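Local coordinates for hypothetical protein SMU.776 (Streptococcus mutans, PDB 2B78) that probably methylates RNA, using S-adenosyl-L-methionine as the methyl donor, although its substrate has not been established, at residues 360-365 with 376-381; 94-99 with 195-200; 101-106 with 367-372; 304-309 with 331-336; 204-209 with 228-233. All blocks are in the same frame, centred on the assembly; numbering follows the deposited sequence.

Contact 1: residues 360-365 with 376-381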
# COMPACT_ATOMS: atom_id res chain seq x y z
N GLN A 360 2.57 13.32 -1.27
CA GLN A 360 3.43 12.22 -1.70
C GLN A 360 2.50 11.06 -2.01
O GLN A 360 1.47 10.89 -1.37
CB GLN A 360 4.40 11.81 -0.58
CG GLN A 360 5.31 12.92 -0.08
CD GLN A 360 6.10 12.53 1.16
OE1 GLN A 360 7.05 11.74 1.08
NE2 GLN A 360 5.72 13.07 2.31
N GLN A 361 2.85 10.28 -3.02
CA GLN A 361 2.03 9.13 -3.37
C GLN A 361 2.94 7.92 -3.52
O GLN A 361 4.03 7.90 -2.96
CB GLN A 361 1.22 9.42 -4.64
CG GLN A 361 0.28 10.62 -4.46
CD GLN A 361 -0.88 10.65 -5.45
OE1 GLN A 361 -1.82 9.85 -5.35
NE2 GLN A 361 -0.82 11.57 -6.40
N LEU A 362 2.49 6.91 -4.25
CA LEU A 362 3.29 5.69 -4.38
C LEU A 362 4.70 5.87 -4.90
O LEU A 362 4.95 6.64 -5.84
CB LEU A 362 2.56 4.66 -5.25
CG LEU A 362 1.24 4.08 -4.70
CD1 LEU A 362 0.67 3.15 -5.74
CD2 LEU A 362 1.46 3.35 -3.37
N PRO A 363 5.66 5.17 -4.28
CA PRO A 363 7.07 5.21 -4.67
C PRO A 363 7.23 4.34 -5.92
O PRO A 363 6.39 3.48 -6.20
CB PRO A 363 7.78 4.69 -3.43
CG PRO A 363 6.80 3.71 -2.87
CD PRO A 363 5.50 4.47 -2.99
N SER A 364 8.30 4.58 -6.68
CA SER A 364 8.55 3.87 -7.94
C SER A 364 8.43 2.35 -7.98
O SER A 364 8.10 1.78 -9.03
CB SER A 364 9.92 4.26 -8.49
OG SER A 364 10.93 3.81 -7.61
N ASP A 365 8.70 1.68 -6.86
CA ASP A 365 8.60 0.22 -6.84
C ASP A 365 7.14 -0.20 -6.84
O ASP A 365 6.80 -1.28 -7.33
CB ASP A 365 9.36 -0.38 -5.65
CG ASP A 365 8.96 0.21 -4.32
OD1 ASP A 365 8.74 1.43 -4.24
OD2 ASP A 365 8.90 -0.56 -3.33
N ASN A 376 -2.81 4.94 -8.43
CA ASN A 376 -1.94 5.52 -7.42
C ASN A 376 -2.77 5.77 -6.16
O ASN A 376 -3.17 6.91 -5.87
CB ASN A 376 -1.34 6.84 -7.94
CG ASN A 376 -0.07 7.20 -7.23
OD1 ASN A 376 0.18 6.69 -6.14
ND2 ASN A 376 0.75 8.07 -7.82
N TYR A 377 -3.00 4.71 -5.39
CA TYR A 377 -3.84 4.76 -4.21
C TYR A 377 -3.33 5.48 -2.96
O TYR A 377 -4.13 5.96 -2.15
CB TYR A 377 -4.27 3.34 -3.83
CG TYR A 377 -3.13 2.41 -3.47
CD1 TYR A 377 -2.57 2.44 -2.19
CD2 TYR A 377 -2.62 1.49 -4.39
CE1 TYR A 377 -1.55 1.57 -1.84
CE2 TYR A 377 -1.59 0.61 -4.04
CZ TYR A 377 -1.06 0.66 -2.76
OH TYR A 377 -0.06 -0.21 -2.39
N LEU A 378 -2.02 5.55 -2.78
CA LEU A 378 -1.49 6.22 -1.60
C LEU A 378 -1.55 7.73 -1.78
O LEU A 378 -1.20 8.25 -2.83
CB LEU A 378 -0.04 5.78 -1.35
CG LEU A 378 0.71 6.36 -0.15
CD1 LEU A 378 0.02 5.98 1.15
CD2 LEU A 378 2.13 5.83 -0.15
N LYS A 379 -2.03 8.42 -0.75
CA LYS A 379 -2.12 9.87 -0.77
C LYS A 379 -1.69 10.36 0.60
O LYS A 379 -2.31 10.00 1.61
CB LYS A 379 -3.55 10.31 -1.06
CG LYS A 379 -4.02 10.00 -2.47
CD LYS A 379 -5.51 10.13 -2.61
CE LYS A 379 -6.21 8.85 -2.19
NZ LYS A 379 -5.90 7.75 -3.14
N VAL A 380 -0.62 11.14 0.66
CA VAL A 380 -0.15 11.66 1.93
C VAL A 380 0.06 13.15 1.81
O VAL A 380 0.89 13.61 1.01
CB VAL A 380 1.17 10.98 2.37
CG1 VAL A 380 1.55 11.43 3.78
CG2 VAL A 380 1.01 9.46 2.33
N PHE A 381 -0.70 13.90 2.60
CA PHE A 381 -0.62 15.36 2.60
C PHE A 381 0.08 15.86 3.85
O PHE A 381 -0.26 15.46 4.96
CB PHE A 381 -2.02 15.97 2.56
CG PHE A 381 -2.60 16.08 1.18
CD1 PHE A 381 -2.02 16.91 0.23
CD2 PHE A 381 -3.76 15.37 0.84
CE1 PHE A 381 -2.58 17.05 -1.04
CE2 PHE A 381 -4.33 15.50 -0.43
CZ PHE A 381 -3.74 16.35 -1.37
O HOH W 1 3.30 14.83 1.98
O HOH W 2 3.53 8.57 -7.24
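Gln-360 and Val-380 face each other as an antiparallel hydrogen-bonded pair, with Gln-360 N to Val-380 O at 2.8 Å and Val-380 N to Gln-360 O at 2.9 Å. A water links Gln-360 NE2, from which it accepts, to Val-380 O, to which it donates. Farther along, Asn-376 has CG anti to the backbone N (chi1 -157°), and its OD1 receives Leu-362 N at 3.0 Å, in the carbonyl plane and on a lone pair. The amide planes of Gln-361 and Asn-376 lie stacked, 10° apart. Leu-362 crosses the Tyr-377 side chain at about a right angle and lays CD2 over one ring face, 4.0 Å from the centroid, a CH-pi contact displaced toward the rim. The same methyl presses on Leu-378 CB at 3.5 Å, a tight fit. Strand 379-384, the one reversed strand of the seven-stranded Rossmann-like methyltransferase sheet, lies between 325-331 and the outermost strand 355-360. Tyr-377 OH is bonded to Asp-198. The Asn-376 ND2 is bonded to Glu-373 and to a water on Leu-362 O; both backbone polar atoms of Leu-362 are thus met by the Asn-376 amide, N directly and O through water.

Contact 2: residues 94-99 with 195-200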
# COMPACT_ATOMS: atom_id res chain seq x y z
N THR A 94 18.05 -0.48 1.58
CA THR A 94 16.66 -0.92 1.60
C THR A 94 16.59 -2.34 1.06
O THR A 94 16.81 -2.56 -0.12
CB THR A 94 15.79 -0.01 0.72
OG1 THR A 94 15.67 1.26 1.35
CG2 THR A 94 14.40 -0.63 0.52
N THR A 95 16.29 -3.30 1.93
CA THR A 95 16.25 -4.69 1.52
C THR A 95 14.84 -5.25 1.38
O THR A 95 14.66 -6.44 1.14
CB THR A 95 17.06 -5.58 2.49
OG1 THR A 95 16.45 -5.56 3.80
CG2 THR A 95 18.49 -5.07 2.60
N ALA A 96 13.85 -4.38 1.53
CA ALA A 96 12.47 -4.81 1.38
C ALA A 96 11.79 -3.77 0.50
O ALA A 96 11.78 -2.60 0.83
CB ALA A 96 11.77 -4.90 2.75
N TYR A 97 11.26 -4.21 -0.64
CA TYR A 97 10.59 -3.31 -1.57
C TYR A 97 9.71 -4.14 -2.50
O TYR A 97 9.78 -5.37 -2.49
CB TYR A 97 11.61 -2.50 -2.37
CG TYR A 97 12.60 -3.33 -3.16
CD1 TYR A 97 12.38 -3.61 -4.51
CD2 TYR A 97 13.76 -3.84 -2.56
CE1 TYR A 97 13.29 -4.38 -5.24
CE2 TYR A 97 14.67 -4.61 -3.29
CZ TYR A 97 14.43 -4.88 -4.62
OH TYR A 97 15.31 -5.65 -5.33
N ARG A 98 8.88 -3.48 -3.30
CA ARG A 98 7.98 -4.22 -4.19
C ARG A 98 8.60 -4.59 -5.54
O ARG A 98 9.16 -3.74 -6.23
CB ARG A 98 6.69 -3.44 -4.40
CG ARG A 98 5.74 -4.09 -5.41
CD ARG A 98 4.28 -3.77 -5.10
NE ARG A 98 3.86 -4.40 -3.85
CZ ARG A 98 2.61 -4.38 -3.39
NH1 ARG A 98 1.65 -3.77 -4.07
NH2 ARG A 98 2.33 -4.98 -2.24
N LEU A 99 8.47 -5.86 -5.92
CA LEU A 99 9.01 -6.37 -7.18
C LEU A 99 8.02 -6.31 -8.35
O LEU A 99 8.42 -6.17 -9.51
CB LEU A 99 9.48 -7.82 -7.00
CG LEU A 99 10.59 -8.10 -5.98
CD1 LEU A 99 10.89 -9.61 -5.96
CD2 LEU A 99 11.85 -7.32 -6.34
N ILE A 195 4.60 -3.97 8.31
CA ILE A 195 4.97 -2.70 7.73
C ILE A 195 4.32 -2.53 6.36
O ILE A 195 3.99 -3.51 5.68
CB ILE A 195 6.52 -2.56 7.60
CG1 ILE A 195 6.88 -1.12 7.22
CG2 ILE A 195 7.04 -3.50 6.52
CD1 ILE A 195 8.38 -0.81 7.36
N PHE A 196 4.10 -1.28 5.97
CA PHE A 196 3.55 -1.00 4.65
C PHE A 196 4.68 -0.33 3.90
O PHE A 196 5.02 0.82 4.14
CB PHE A 196 2.32 -0.09 4.75
CG PHE A 196 1.06 -0.84 5.09
CD1 PHE A 196 0.33 -1.49 4.10
CD2 PHE A 196 0.65 -0.95 6.41
CE1 PHE A 196 -0.78 -2.26 4.42
CE2 PHE A 196 -0.47 -1.72 6.75
CZ PHE A 196 -1.18 -2.38 5.74
N LEU A 197 5.27 -1.09 2.99
CA LEU A 197 6.41 -0.62 2.22
C LEU A 197 6.14 0.61 1.38
O LEU A 197 7.06 1.38 1.11
CB LEU A 197 6.95 -1.76 1.33
CG LEU A 197 7.45 -3.02 2.06
CD1 LEU A 197 7.91 -4.04 1.03
CD2 LEU A 197 8.59 -2.68 3.00
N ASP A 198 4.90 0.80 0.95
CA ASP A 198 4.59 1.96 0.12
C ASP A 198 4.81 3.31 0.82
O ASP A 198 4.89 4.34 0.17
CB ASP A 198 3.17 1.88 -0.45
CG ASP A 198 2.11 1.61 0.60
OD1 ASP A 198 2.16 2.23 1.68
OD2 ASP A 198 1.21 0.78 0.33
N GLN A 199 4.91 3.31 2.15
CA GLN A 199 5.13 4.57 2.86
C GLN A 199 6.61 4.86 3.15
O GLN A 199 6.94 5.72 3.99
CB GLN A 199 4.33 4.56 4.17
CG GLN A 199 2.86 4.27 3.92
CD GLN A 199 2.04 4.22 5.19
OE1 GLN A 199 2.31 3.42 6.09
NE2 GLN A 199 1.01 5.06 5.26
N ARG A 200 7.48 4.16 2.44
CA ARG A 200 8.93 4.30 2.63
C ARG A 200 9.47 5.72 2.52
O ARG A 200 10.34 6.11 3.28
CB ARG A 200 9.68 3.44 1.62
CG ARG A 200 11.20 3.62 1.66
CD ARG A 200 11.91 2.63 0.75
NE ARG A 200 11.61 2.89 -0.65
CZ ARG A 200 10.75 2.21 -1.40
NH1 ARG A 200 10.06 1.20 -0.89
NH2 ARG A 200 10.56 2.57 -2.66
O HOH W 3 10.51 -0.28 1.42
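Leu-197 points its forked end at the backbone of strand 96-101, the two methyls straddling the junction between Ala-96 and Tyr-97. CD1 lies 3.7 Å from Tyr-97 N, while CD2 meets both Ala-96 CB and Ala-96 O at 3.9 Å. The Leu-197 CB points toward 94-99, CG is anti to the carbonyl carbon (chi1 -61°), and chi2 then sets the methyls against the strand. Arg-200 comes in beside it, its chain crossing Thr-94 obliquely with CD 4.0 Å from Thr-94 OG1. A bend at chi3 (67°) places NE; farther out, Arg-200 NH1 lies 4.3 Å from Tyr-97 CB. This joins strand 96-101, paired with 110-115, to the short 3-10 turn leading into helix 200-210 of the methyltransferase domain, with Gln-199 at the helix N-cap. No direct hydrogen bond spans the two segments; instead a water in the guanidinium plane accepts from Arg-200 NH1 at 2.8 Å and donates to Ala-96 O at 2.7 Å. The other terminal nitrogen of Arg-200, NH2, makes a salt bridge with Asp-365, and Thr-94 OG1 is bonded to Asn-179 N. Leu-197 also packs against Tyr-115 of the neighbouring strand 110-115 and against Glu-178 of strand 174-178.

Contact 3: residues 101-106 with 367-372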
# COMPACT_ATOMS: atom_id res chain seq x y z
N ASN A 101 3.84 -4.84 -9.21
CA ASN A 101 2.64 -4.18 -8.71
C ASN A 101 1.49 -4.11 -9.69
O ASN A 101 1.25 -3.08 -10.31
CB ASN A 101 2.99 -2.77 -8.23
CG ASN A 101 1.87 -2.12 -7.44
OD1 ASN A 101 1.26 -2.74 -6.55
ND2 ASN A 101 1.59 -0.85 -7.74
N GLN A 102 0.77 -5.22 -9.82
CA GLN A 102 -0.40 -5.31 -10.69
C GLN A 102 -0.27 -4.65 -12.07
O GLN A 102 0.64 -4.99 -12.83
CB GLN A 102 -1.60 -4.76 -9.94
CG GLN A 102 -1.84 -5.47 -8.61
CD GLN A 102 -3.28 -5.39 -8.15
OE1 GLN A 102 -4.18 -5.86 -8.84
NE2 GLN A 102 -3.51 -4.79 -6.99
N ASP A 103 -1.17 -3.72 -12.41
CA ASP A 103 -1.11 -3.10 -13.73
C ASP A 103 0.09 -2.18 -13.93
O ASP A 103 0.41 -1.81 -15.06
CB ASP A 103 -2.44 -2.38 -14.05
CG ASP A 103 -2.85 -1.35 -13.01
OD1 ASP A 103 -2.44 -1.47 -11.83
OD2 ASP A 103 -3.63 -0.44 -13.37
N GLY A 104 0.76 -1.82 -12.84
CA GLY A 104 1.93 -0.97 -12.95
C GLY A 104 3.01 -1.75 -13.68
O GLY A 104 3.92 -1.18 -14.27
N ASP A 105 2.90 -3.08 -13.63
CA ASP A 105 3.87 -3.93 -14.32
C ASP A 105 3.20 -4.80 -15.36
O ASP A 105 3.68 -5.89 -15.71
CB ASP A 105 4.64 -4.78 -13.32
CG ASP A 105 5.57 -3.95 -12.47
OD1 ASP A 105 6.60 -3.46 -13.01
OD2 ASP A 105 5.26 -3.76 -11.27
N SER A 106 2.07 -4.30 -15.85
CA SER A 106 1.27 -4.94 -16.90
C SER A 106 0.55 -6.25 -16.64
O SER A 106 0.29 -7.01 -17.57
CB SER A 106 2.11 -5.06 -18.18
OG SER A 106 2.30 -3.77 -18.76
N ALA A 367 4.88 0.45 -8.73
CA ALA A 367 4.62 0.97 -10.06
C ALA A 367 3.16 1.28 -10.35
O ALA A 367 2.26 0.47 -10.10
CB ALA A 367 5.17 0.01 -11.13
N VAL A 368 2.93 2.46 -10.89
CA VAL A 368 1.57 2.85 -11.23
C VAL A 368 1.42 2.80 -12.74
O VAL A 368 2.40 2.90 -13.48
CB VAL A 368 1.27 4.29 -10.76
CG1 VAL A 368 1.32 4.37 -9.24
CG2 VAL A 368 2.28 5.25 -11.38
N ASN A 369 0.19 2.60 -13.20
CA ASN A 369 -0.08 2.60 -14.63
C ASN A 369 -0.25 4.09 -14.91
O ASN A 369 -1.19 4.71 -14.41
CB ASN A 369 -1.37 1.83 -14.91
CG ASN A 369 -1.76 1.86 -16.37
OD1 ASN A 369 -1.09 2.50 -17.19
ND2 ASN A 369 -2.85 1.18 -16.71
N VAL A 370 0.67 4.67 -15.69
CA VAL A 370 0.62 6.10 -15.98
C VAL A 370 -0.64 6.53 -16.73
O VAL A 370 -1.03 7.70 -16.68
CB VAL A 370 1.86 6.56 -16.78
CG1 VAL A 370 3.07 6.70 -15.85
CG2 VAL A 370 2.17 5.57 -17.89
N GLN A 371 -1.26 5.58 -17.43
CA GLN A 371 -2.48 5.85 -18.17
C GLN A 371 -3.69 5.72 -17.26
O GLN A 371 -4.83 5.94 -17.69
CB GLN A 371 -2.62 4.87 -19.34
CG GLN A 371 -1.68 5.13 -20.50
CD GLN A 371 -0.22 5.04 -20.12
OE1 GLN A 371 0.28 3.97 -19.76
NE2 GLN A 371 0.48 6.17 -20.18
N ASP A 372 -3.46 5.38 -16.00
CA ASP A 372 -4.55 5.23 -15.04
C ASP A 372 -4.11 5.71 -13.67
O ASP A 372 -3.70 4.93 -12.82
CB ASP A 372 -4.98 3.76 -14.97
CG ASP A 372 -6.23 3.56 -14.15
OD1 ASP A 372 -6.73 4.56 -13.60
OD2 ASP A 372 -6.70 2.40 -14.05
O HOH W 4 -5.47 0.29 -15.39
O HOH W 5 -0.53 0.20 -10.71
O HOH W 6 4.53 1.48 -14.92
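Gly-104 and Ala-367 make the dense part of this contact, where backbone lies directly on backbone. Gly-104 CA sits 3.2 Å from Ala-367 O in a CA-H...O contact; with no side chain on Gly-104, the two backbones can come this close. Asn-101 CG is anti to the backbone N (chi1 -168°), and ND2 donates to Ala-367 O at 2.8 Å from above the carbonyl plane. The Asn-101 amide is held at its other end as well, OD1 being bonded to Arg-98. Ala-367 CB rests against Gly-104 O. It also lies 3.8 Å from Asp-105 OD2, which accepts Asn-101 N with its anti lone pair and pairs with Arg-85. The loop after strand 96-101, with its 3-10 turn at 103-104, is thereby docked on the long loop between the last two strands of the methyltransferase sheet, where Asn-369 opens an Asx turn through OD1 and a type I beta turn through its backbone O. Toward Asp-103 the fit is looser and runs through water. The Asp-103 carboxylate stands nearly perpendicular to the Asn-369 amide, with OD2 3.6 Å from Asn-369 CB. Asp-103 OD2 and Asp-372 OD2, 4.2 Å apart, are bridged by one water that donates to both and accepts from Asn-369 ND2, probably easing their repulsion; Asp-372 OD1 is bonded to Ser-374 OG. A second water donates to Asp-103 OD1 and Ala-367 O.

Contact 4: residues 304-309 with 331-336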
# COMPACT_ATOMS: atom_id res chain seq x y z
N PHE A 304 -12.68 2.08 9.86
CA PHE A 304 -12.89 3.50 9.60
C PHE A 304 -13.19 3.89 8.15
O PHE A 304 -12.47 3.50 7.22
CB PHE A 304 -11.66 4.28 10.10
CG PHE A 304 -11.83 5.76 10.09
CD1 PHE A 304 -11.76 6.48 8.91
CD2 PHE A 304 -12.09 6.45 11.28
CE1 PHE A 304 -11.94 7.86 8.89
CE2 PHE A 304 -12.28 7.83 11.28
CZ PHE A 304 -12.20 8.54 10.08
N SER A 305 -14.26 4.66 7.96
CA SER A 305 -14.67 5.13 6.63
C SER A 305 -13.95 6.42 6.26
O SER A 305 -14.32 7.50 6.73
CB SER A 305 -16.18 5.38 6.60
OG SER A 305 -16.56 6.07 5.41
N VAL A 306 -12.93 6.31 5.42
CA VAL A 306 -12.17 7.48 4.99
C VAL A 306 -13.04 8.45 4.20
O VAL A 306 -13.12 9.64 4.51
CB VAL A 306 -10.97 7.06 4.12
CG1 VAL A 306 -10.29 8.30 3.53
CG2 VAL A 306 -9.98 6.26 4.96
N SER A 307 -13.69 7.92 3.17
CA SER A 307 -14.53 8.72 2.30
C SER A 307 -15.57 9.54 3.06
O SER A 307 -15.94 10.63 2.61
CB SER A 307 -15.24 7.82 1.28
OG SER A 307 -16.10 6.90 1.94
N LYS A 308 -16.01 9.04 4.21
CA LYS A 308 -17.04 9.74 4.98
C LYS A 308 -16.63 10.43 6.28
O LYS A 308 -17.12 11.53 6.57
CB LYS A 308 -18.20 8.79 5.29
CG LYS A 308 -19.20 8.59 4.15
CD LYS A 308 -18.56 8.09 2.87
CE LYS A 308 -19.60 7.93 1.77
NZ LYS A 308 -19.01 7.50 0.47
N ASP A 309 -15.76 9.81 7.06
CA ASP A 309 -15.38 10.38 8.35
C ASP A 309 -13.97 10.94 8.52
O ASP A 309 -13.60 11.36 9.62
CB ASP A 309 -15.62 9.35 9.46
CG ASP A 309 -17.01 8.75 9.42
OD1 ASP A 309 -17.96 9.47 9.06
OD2 ASP A 309 -17.15 7.56 9.77
N THR A 331 -3.57 8.08 3.64
CA THR A 331 -4.65 7.14 3.37
C THR A 331 -4.23 6.27 2.20
O THR A 331 -3.55 6.74 1.28
CB THR A 331 -5.98 7.85 3.00
OG1 THR A 331 -7.00 6.87 2.76
CG2 THR A 331 -5.83 8.70 1.74
N ASN A 332 -4.63 5.00 2.25
CA ASN A 332 -4.32 4.05 1.18
C ASN A 332 -5.61 3.65 0.48
O ASN A 332 -5.64 2.68 -0.28
CB ASN A 332 -3.66 2.77 1.74
CG ASN A 332 -2.18 2.95 2.04
OD1 ASN A 332 -1.40 3.34 1.17
ND2 ASN A 332 -1.79 2.64 3.27
N ALA A 333 -6.68 4.41 0.74
CA ALA A 333 -8.00 4.13 0.15
C ALA A 333 -8.00 4.33 -1.36
O ALA A 333 -7.95 5.47 -1.84
CB ALA A 333 -9.05 5.02 0.79
N ALA A 334 -8.08 3.22 -2.09
CA ALA A 334 -8.07 3.23 -3.56
C ALA A 334 -9.32 3.84 -4.16
O ALA A 334 -9.31 4.31 -5.31
CB ALA A 334 -7.88 1.81 -4.09
N ASN A 335 -10.39 3.85 -3.37
CA ASN A 335 -11.68 4.38 -3.79
C ASN A 335 -11.77 5.90 -3.66
O ASN A 335 -12.74 6.50 -4.13
CB ASN A 335 -12.80 3.73 -2.98
CG ASN A 335 -12.44 3.57 -1.51
OD1 ASN A 335 -11.56 2.79 -1.15
ND2 ASN A 335 -13.12 4.32 -0.65
N MET A 336 -10.79 6.52 -3.01
CA MET A 336 -10.80 7.98 -2.86
C MET A 336 -9.79 8.67 -3.78
O MET A 336 -8.63 8.27 -3.86
CB MET A 336 -10.48 8.39 -1.42
CG MET A 336 -11.70 8.63 -0.54
SD MET A 336 -11.36 9.94 0.67
CE MET A 336 -12.55 11.17 0.18
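Val-306, in the first turn of helix 306-319, faces the turn that leaves strand 325-331, its CA 7.2 Å from that of Ala-333, while the CA atoms of Ser-307 and Met-336 are 6.4 Å apart. Helix 306-319 is the crossover of a beta-alpha-beta unit between the adjacent parallel strands 286-291 and 325-331 of the Rossmann-like methyltransferase fold, and the contact brings the N-terminal end of the helix against the loop that follows the second strand. Each segment is shaped by a local bond: Ser-305 caps the helix by accepting Lys-308 N on its OG, and Thr-331 OG1 accepts Ala-333 N in an ST turn, followed by a type I turn from Ala-333 to Met-336. No hydrogen bond passes between them. Val-306 spreads both methyls toward Thr-331 OG1, CG1 at 3.7 Å and CG2 at 3.8 Å, and its CB looks across at Ala-333 CB. The Met-336 chain, bent at chi2 and chi3, brings CE and SD near Ser-307 CA. Beyond the contact Met-336 also touches Gln-344 of helix 338-349. Val-306 lies about 12 Å, side chain to side chain, from Val-272, which binds S-adenosyl-L-homocysteine, not bound in this model. The sulfur, Met-336 SD, stops 3.5 Å from Val-306 CG1.

Contact 5: residues 204-209 with 228-233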
# COMPACT_ATOMS: atom_id res chain seq x y z
N ASN A 204 11.19 8.11 5.24
CA ASN A 204 12.50 8.70 4.94
C ASN A 204 12.55 10.16 5.39
O ASN A 204 13.57 10.63 5.89
CB ASN A 204 12.79 8.63 3.43
CG ASN A 204 14.19 9.10 3.08
OD1 ASN A 204 15.19 8.56 3.58
ND2 ASN A 204 14.28 10.12 2.23
N GLU A 205 11.45 10.89 5.17
CA GLU A 205 11.37 12.30 5.55
C GLU A 205 11.52 12.46 7.06
O GLU A 205 12.17 13.39 7.54
CB GLU A 205 10.03 12.91 5.12
CG GLU A 205 9.83 12.93 3.61
CD GLU A 205 10.74 13.92 2.92
OE1 GLU A 205 10.54 15.14 3.13
OE2 GLU A 205 11.65 13.49 2.19
N LEU A 206 10.89 11.56 7.80
CA LEU A 206 10.92 11.58 9.25
C LEU A 206 12.33 11.26 9.76
O LEU A 206 12.85 11.93 10.66
CB LEU A 206 9.90 10.58 9.80
CG LEU A 206 8.44 11.02 9.61
CD1 LEU A 206 7.46 9.86 9.77
CD2 LEU A 206 8.14 12.11 10.65
N ILE A 207 12.94 10.23 9.18
CA ILE A 207 14.29 9.84 9.57
C ILE A 207 15.24 10.96 9.26
O ILE A 207 16.24 11.16 9.95
CB ILE A 207 14.74 8.59 8.82
CG1 ILE A 207 13.84 7.43 9.23
CG2 ILE A 207 16.21 8.30 9.10
CD1 ILE A 207 13.99 6.20 8.37
N ASN A 208 14.92 11.71 8.21
CA ASN A 208 15.73 12.84 7.77
C ASN A 208 15.71 14.05 8.71
O ASN A 208 16.60 14.91 8.65
CB ASN A 208 15.24 13.25 6.39
CG ASN A 208 16.33 13.23 5.39
OD1 ASN A 208 17.38 13.86 5.61
ND2 ASN A 208 16.13 12.52 4.28
N GLY A 209 14.71 14.11 9.58
CA GLY A 209 14.63 15.22 10.52
C GLY A 209 13.39 16.09 10.43
O GLY A 209 13.35 17.17 11.03
N VAL A 228 9.06 5.07 14.97
CA VAL A 228 10.46 4.68 15.02
C VAL A 228 11.27 5.54 14.04
O VAL A 228 12.39 5.96 14.35
CB VAL A 228 10.65 3.16 14.72
CG1 VAL A 228 10.34 2.86 13.26
CG2 VAL A 228 12.05 2.72 15.07
N ALA A 229 10.69 5.83 12.88
CA ALA A 229 11.35 6.66 11.86
C ALA A 229 11.60 8.05 12.44
O ALA A 229 12.71 8.60 12.37
CB ALA A 229 10.46 6.76 10.61
N ALA A 230 10.56 8.63 13.03
CA ALA A 230 10.68 9.95 13.64
C ALA A 230 11.72 9.94 14.76
O ALA A 230 12.50 10.89 14.91
CB ALA A 230 9.32 10.39 14.18
N ALA A 231 11.75 8.87 15.55
CA ALA A 231 12.71 8.74 16.64
C ALA A 231 14.15 8.76 16.11
O ALA A 231 15.04 9.38 16.71
CB ALA A 231 12.45 7.44 17.42
N MET A 232 14.37 8.07 14.99
CA MET A 232 15.69 8.01 14.37
C MET A 232 16.07 9.34 13.73
O MET A 232 17.23 9.57 13.39
CB MET A 232 15.73 6.90 13.31
CG MET A 232 15.71 5.48 13.88
SD MET A 232 17.03 5.17 15.07
CE MET A 232 18.48 5.27 14.00
N GLY A 233 15.07 10.20 13.57
CA GLY A 233 15.29 11.51 12.98
C GLY A 233 15.31 12.58 14.05
O GLY A 233 15.12 13.76 13.78
O HOH W 7 12.40 13.63 12.73
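Leu-206 and Ile-207 straddle Ala-229, whose CB lies 3.9 Å from Leu-206 CB and 3.7 Å from Ile-207 CG1. The axes of segments 204-209 and 228-232 approach to 6.5 Å with 29° between their directions, an approach made possible by small residues; they belong to helices 200-210 and 225-232 of the Rossmann-like methyltransferase fold. Leu-206 reaches on with CD2 toward Ala-230 CB. Ile-207 has CG1 anti to its carbonyl carbon (chi1 -65°), which lays that branch against Ala-229, whereas CG2 is directed toward Met-232 CB. Backbone meets backbone too: Ile-207 CA points a CH at Ala-229 O, and Gly-233 CA approaches Leu-206 O at 3.4 Å in an almost straight CA-H...O contact. Gly-233 CA is also 3.2 Å from Ile-207 O; having no side chain, Gly-233, just after helix 225-232, can lie against both carbonyls. Outside this first shell, Tyr-183 of strand 181-185 touches both Ile-207 and Ala-229, and Ile-181 adds to the cover of Ile-207. Helix 200-210 finishes in a Schellman motif with Gly-209 at C-prime, its positive phi of 120° suited to glycine; Gly-209 N bonds to Leu-206 O. That same oxygen, Leu-206 O, accepts from a water at 2.7 Å, which also donates a weak bond to Gly-233 O.

Contact 1 touches each of the other four. Its loop meets contact 2 through the salt bridge of Asp-365 OD1 with Arg-200 NH2 (2.7 Å), while Asp-365 OD2 probably accepts Arg-98 N, so one carboxylate serves both segments of contact 2. Contact 3 joins contact 1 by packing of Val-368 CG1 on Leu-362 CD1 (3.8 Å), and contact 4 through the probable sheet bond from Lys-379 N to Thr-331 O (3.0 Å). Contact 5 touches contact 1 only lightly; it follows 195-200 of contact 2 closely in sequence, and its centre is about 29 Å from that of contact 3. Contact 4 has Val-306 about 12 Å from Val-272 between side chains; the remaining four lie away from the known ligand-binding residues.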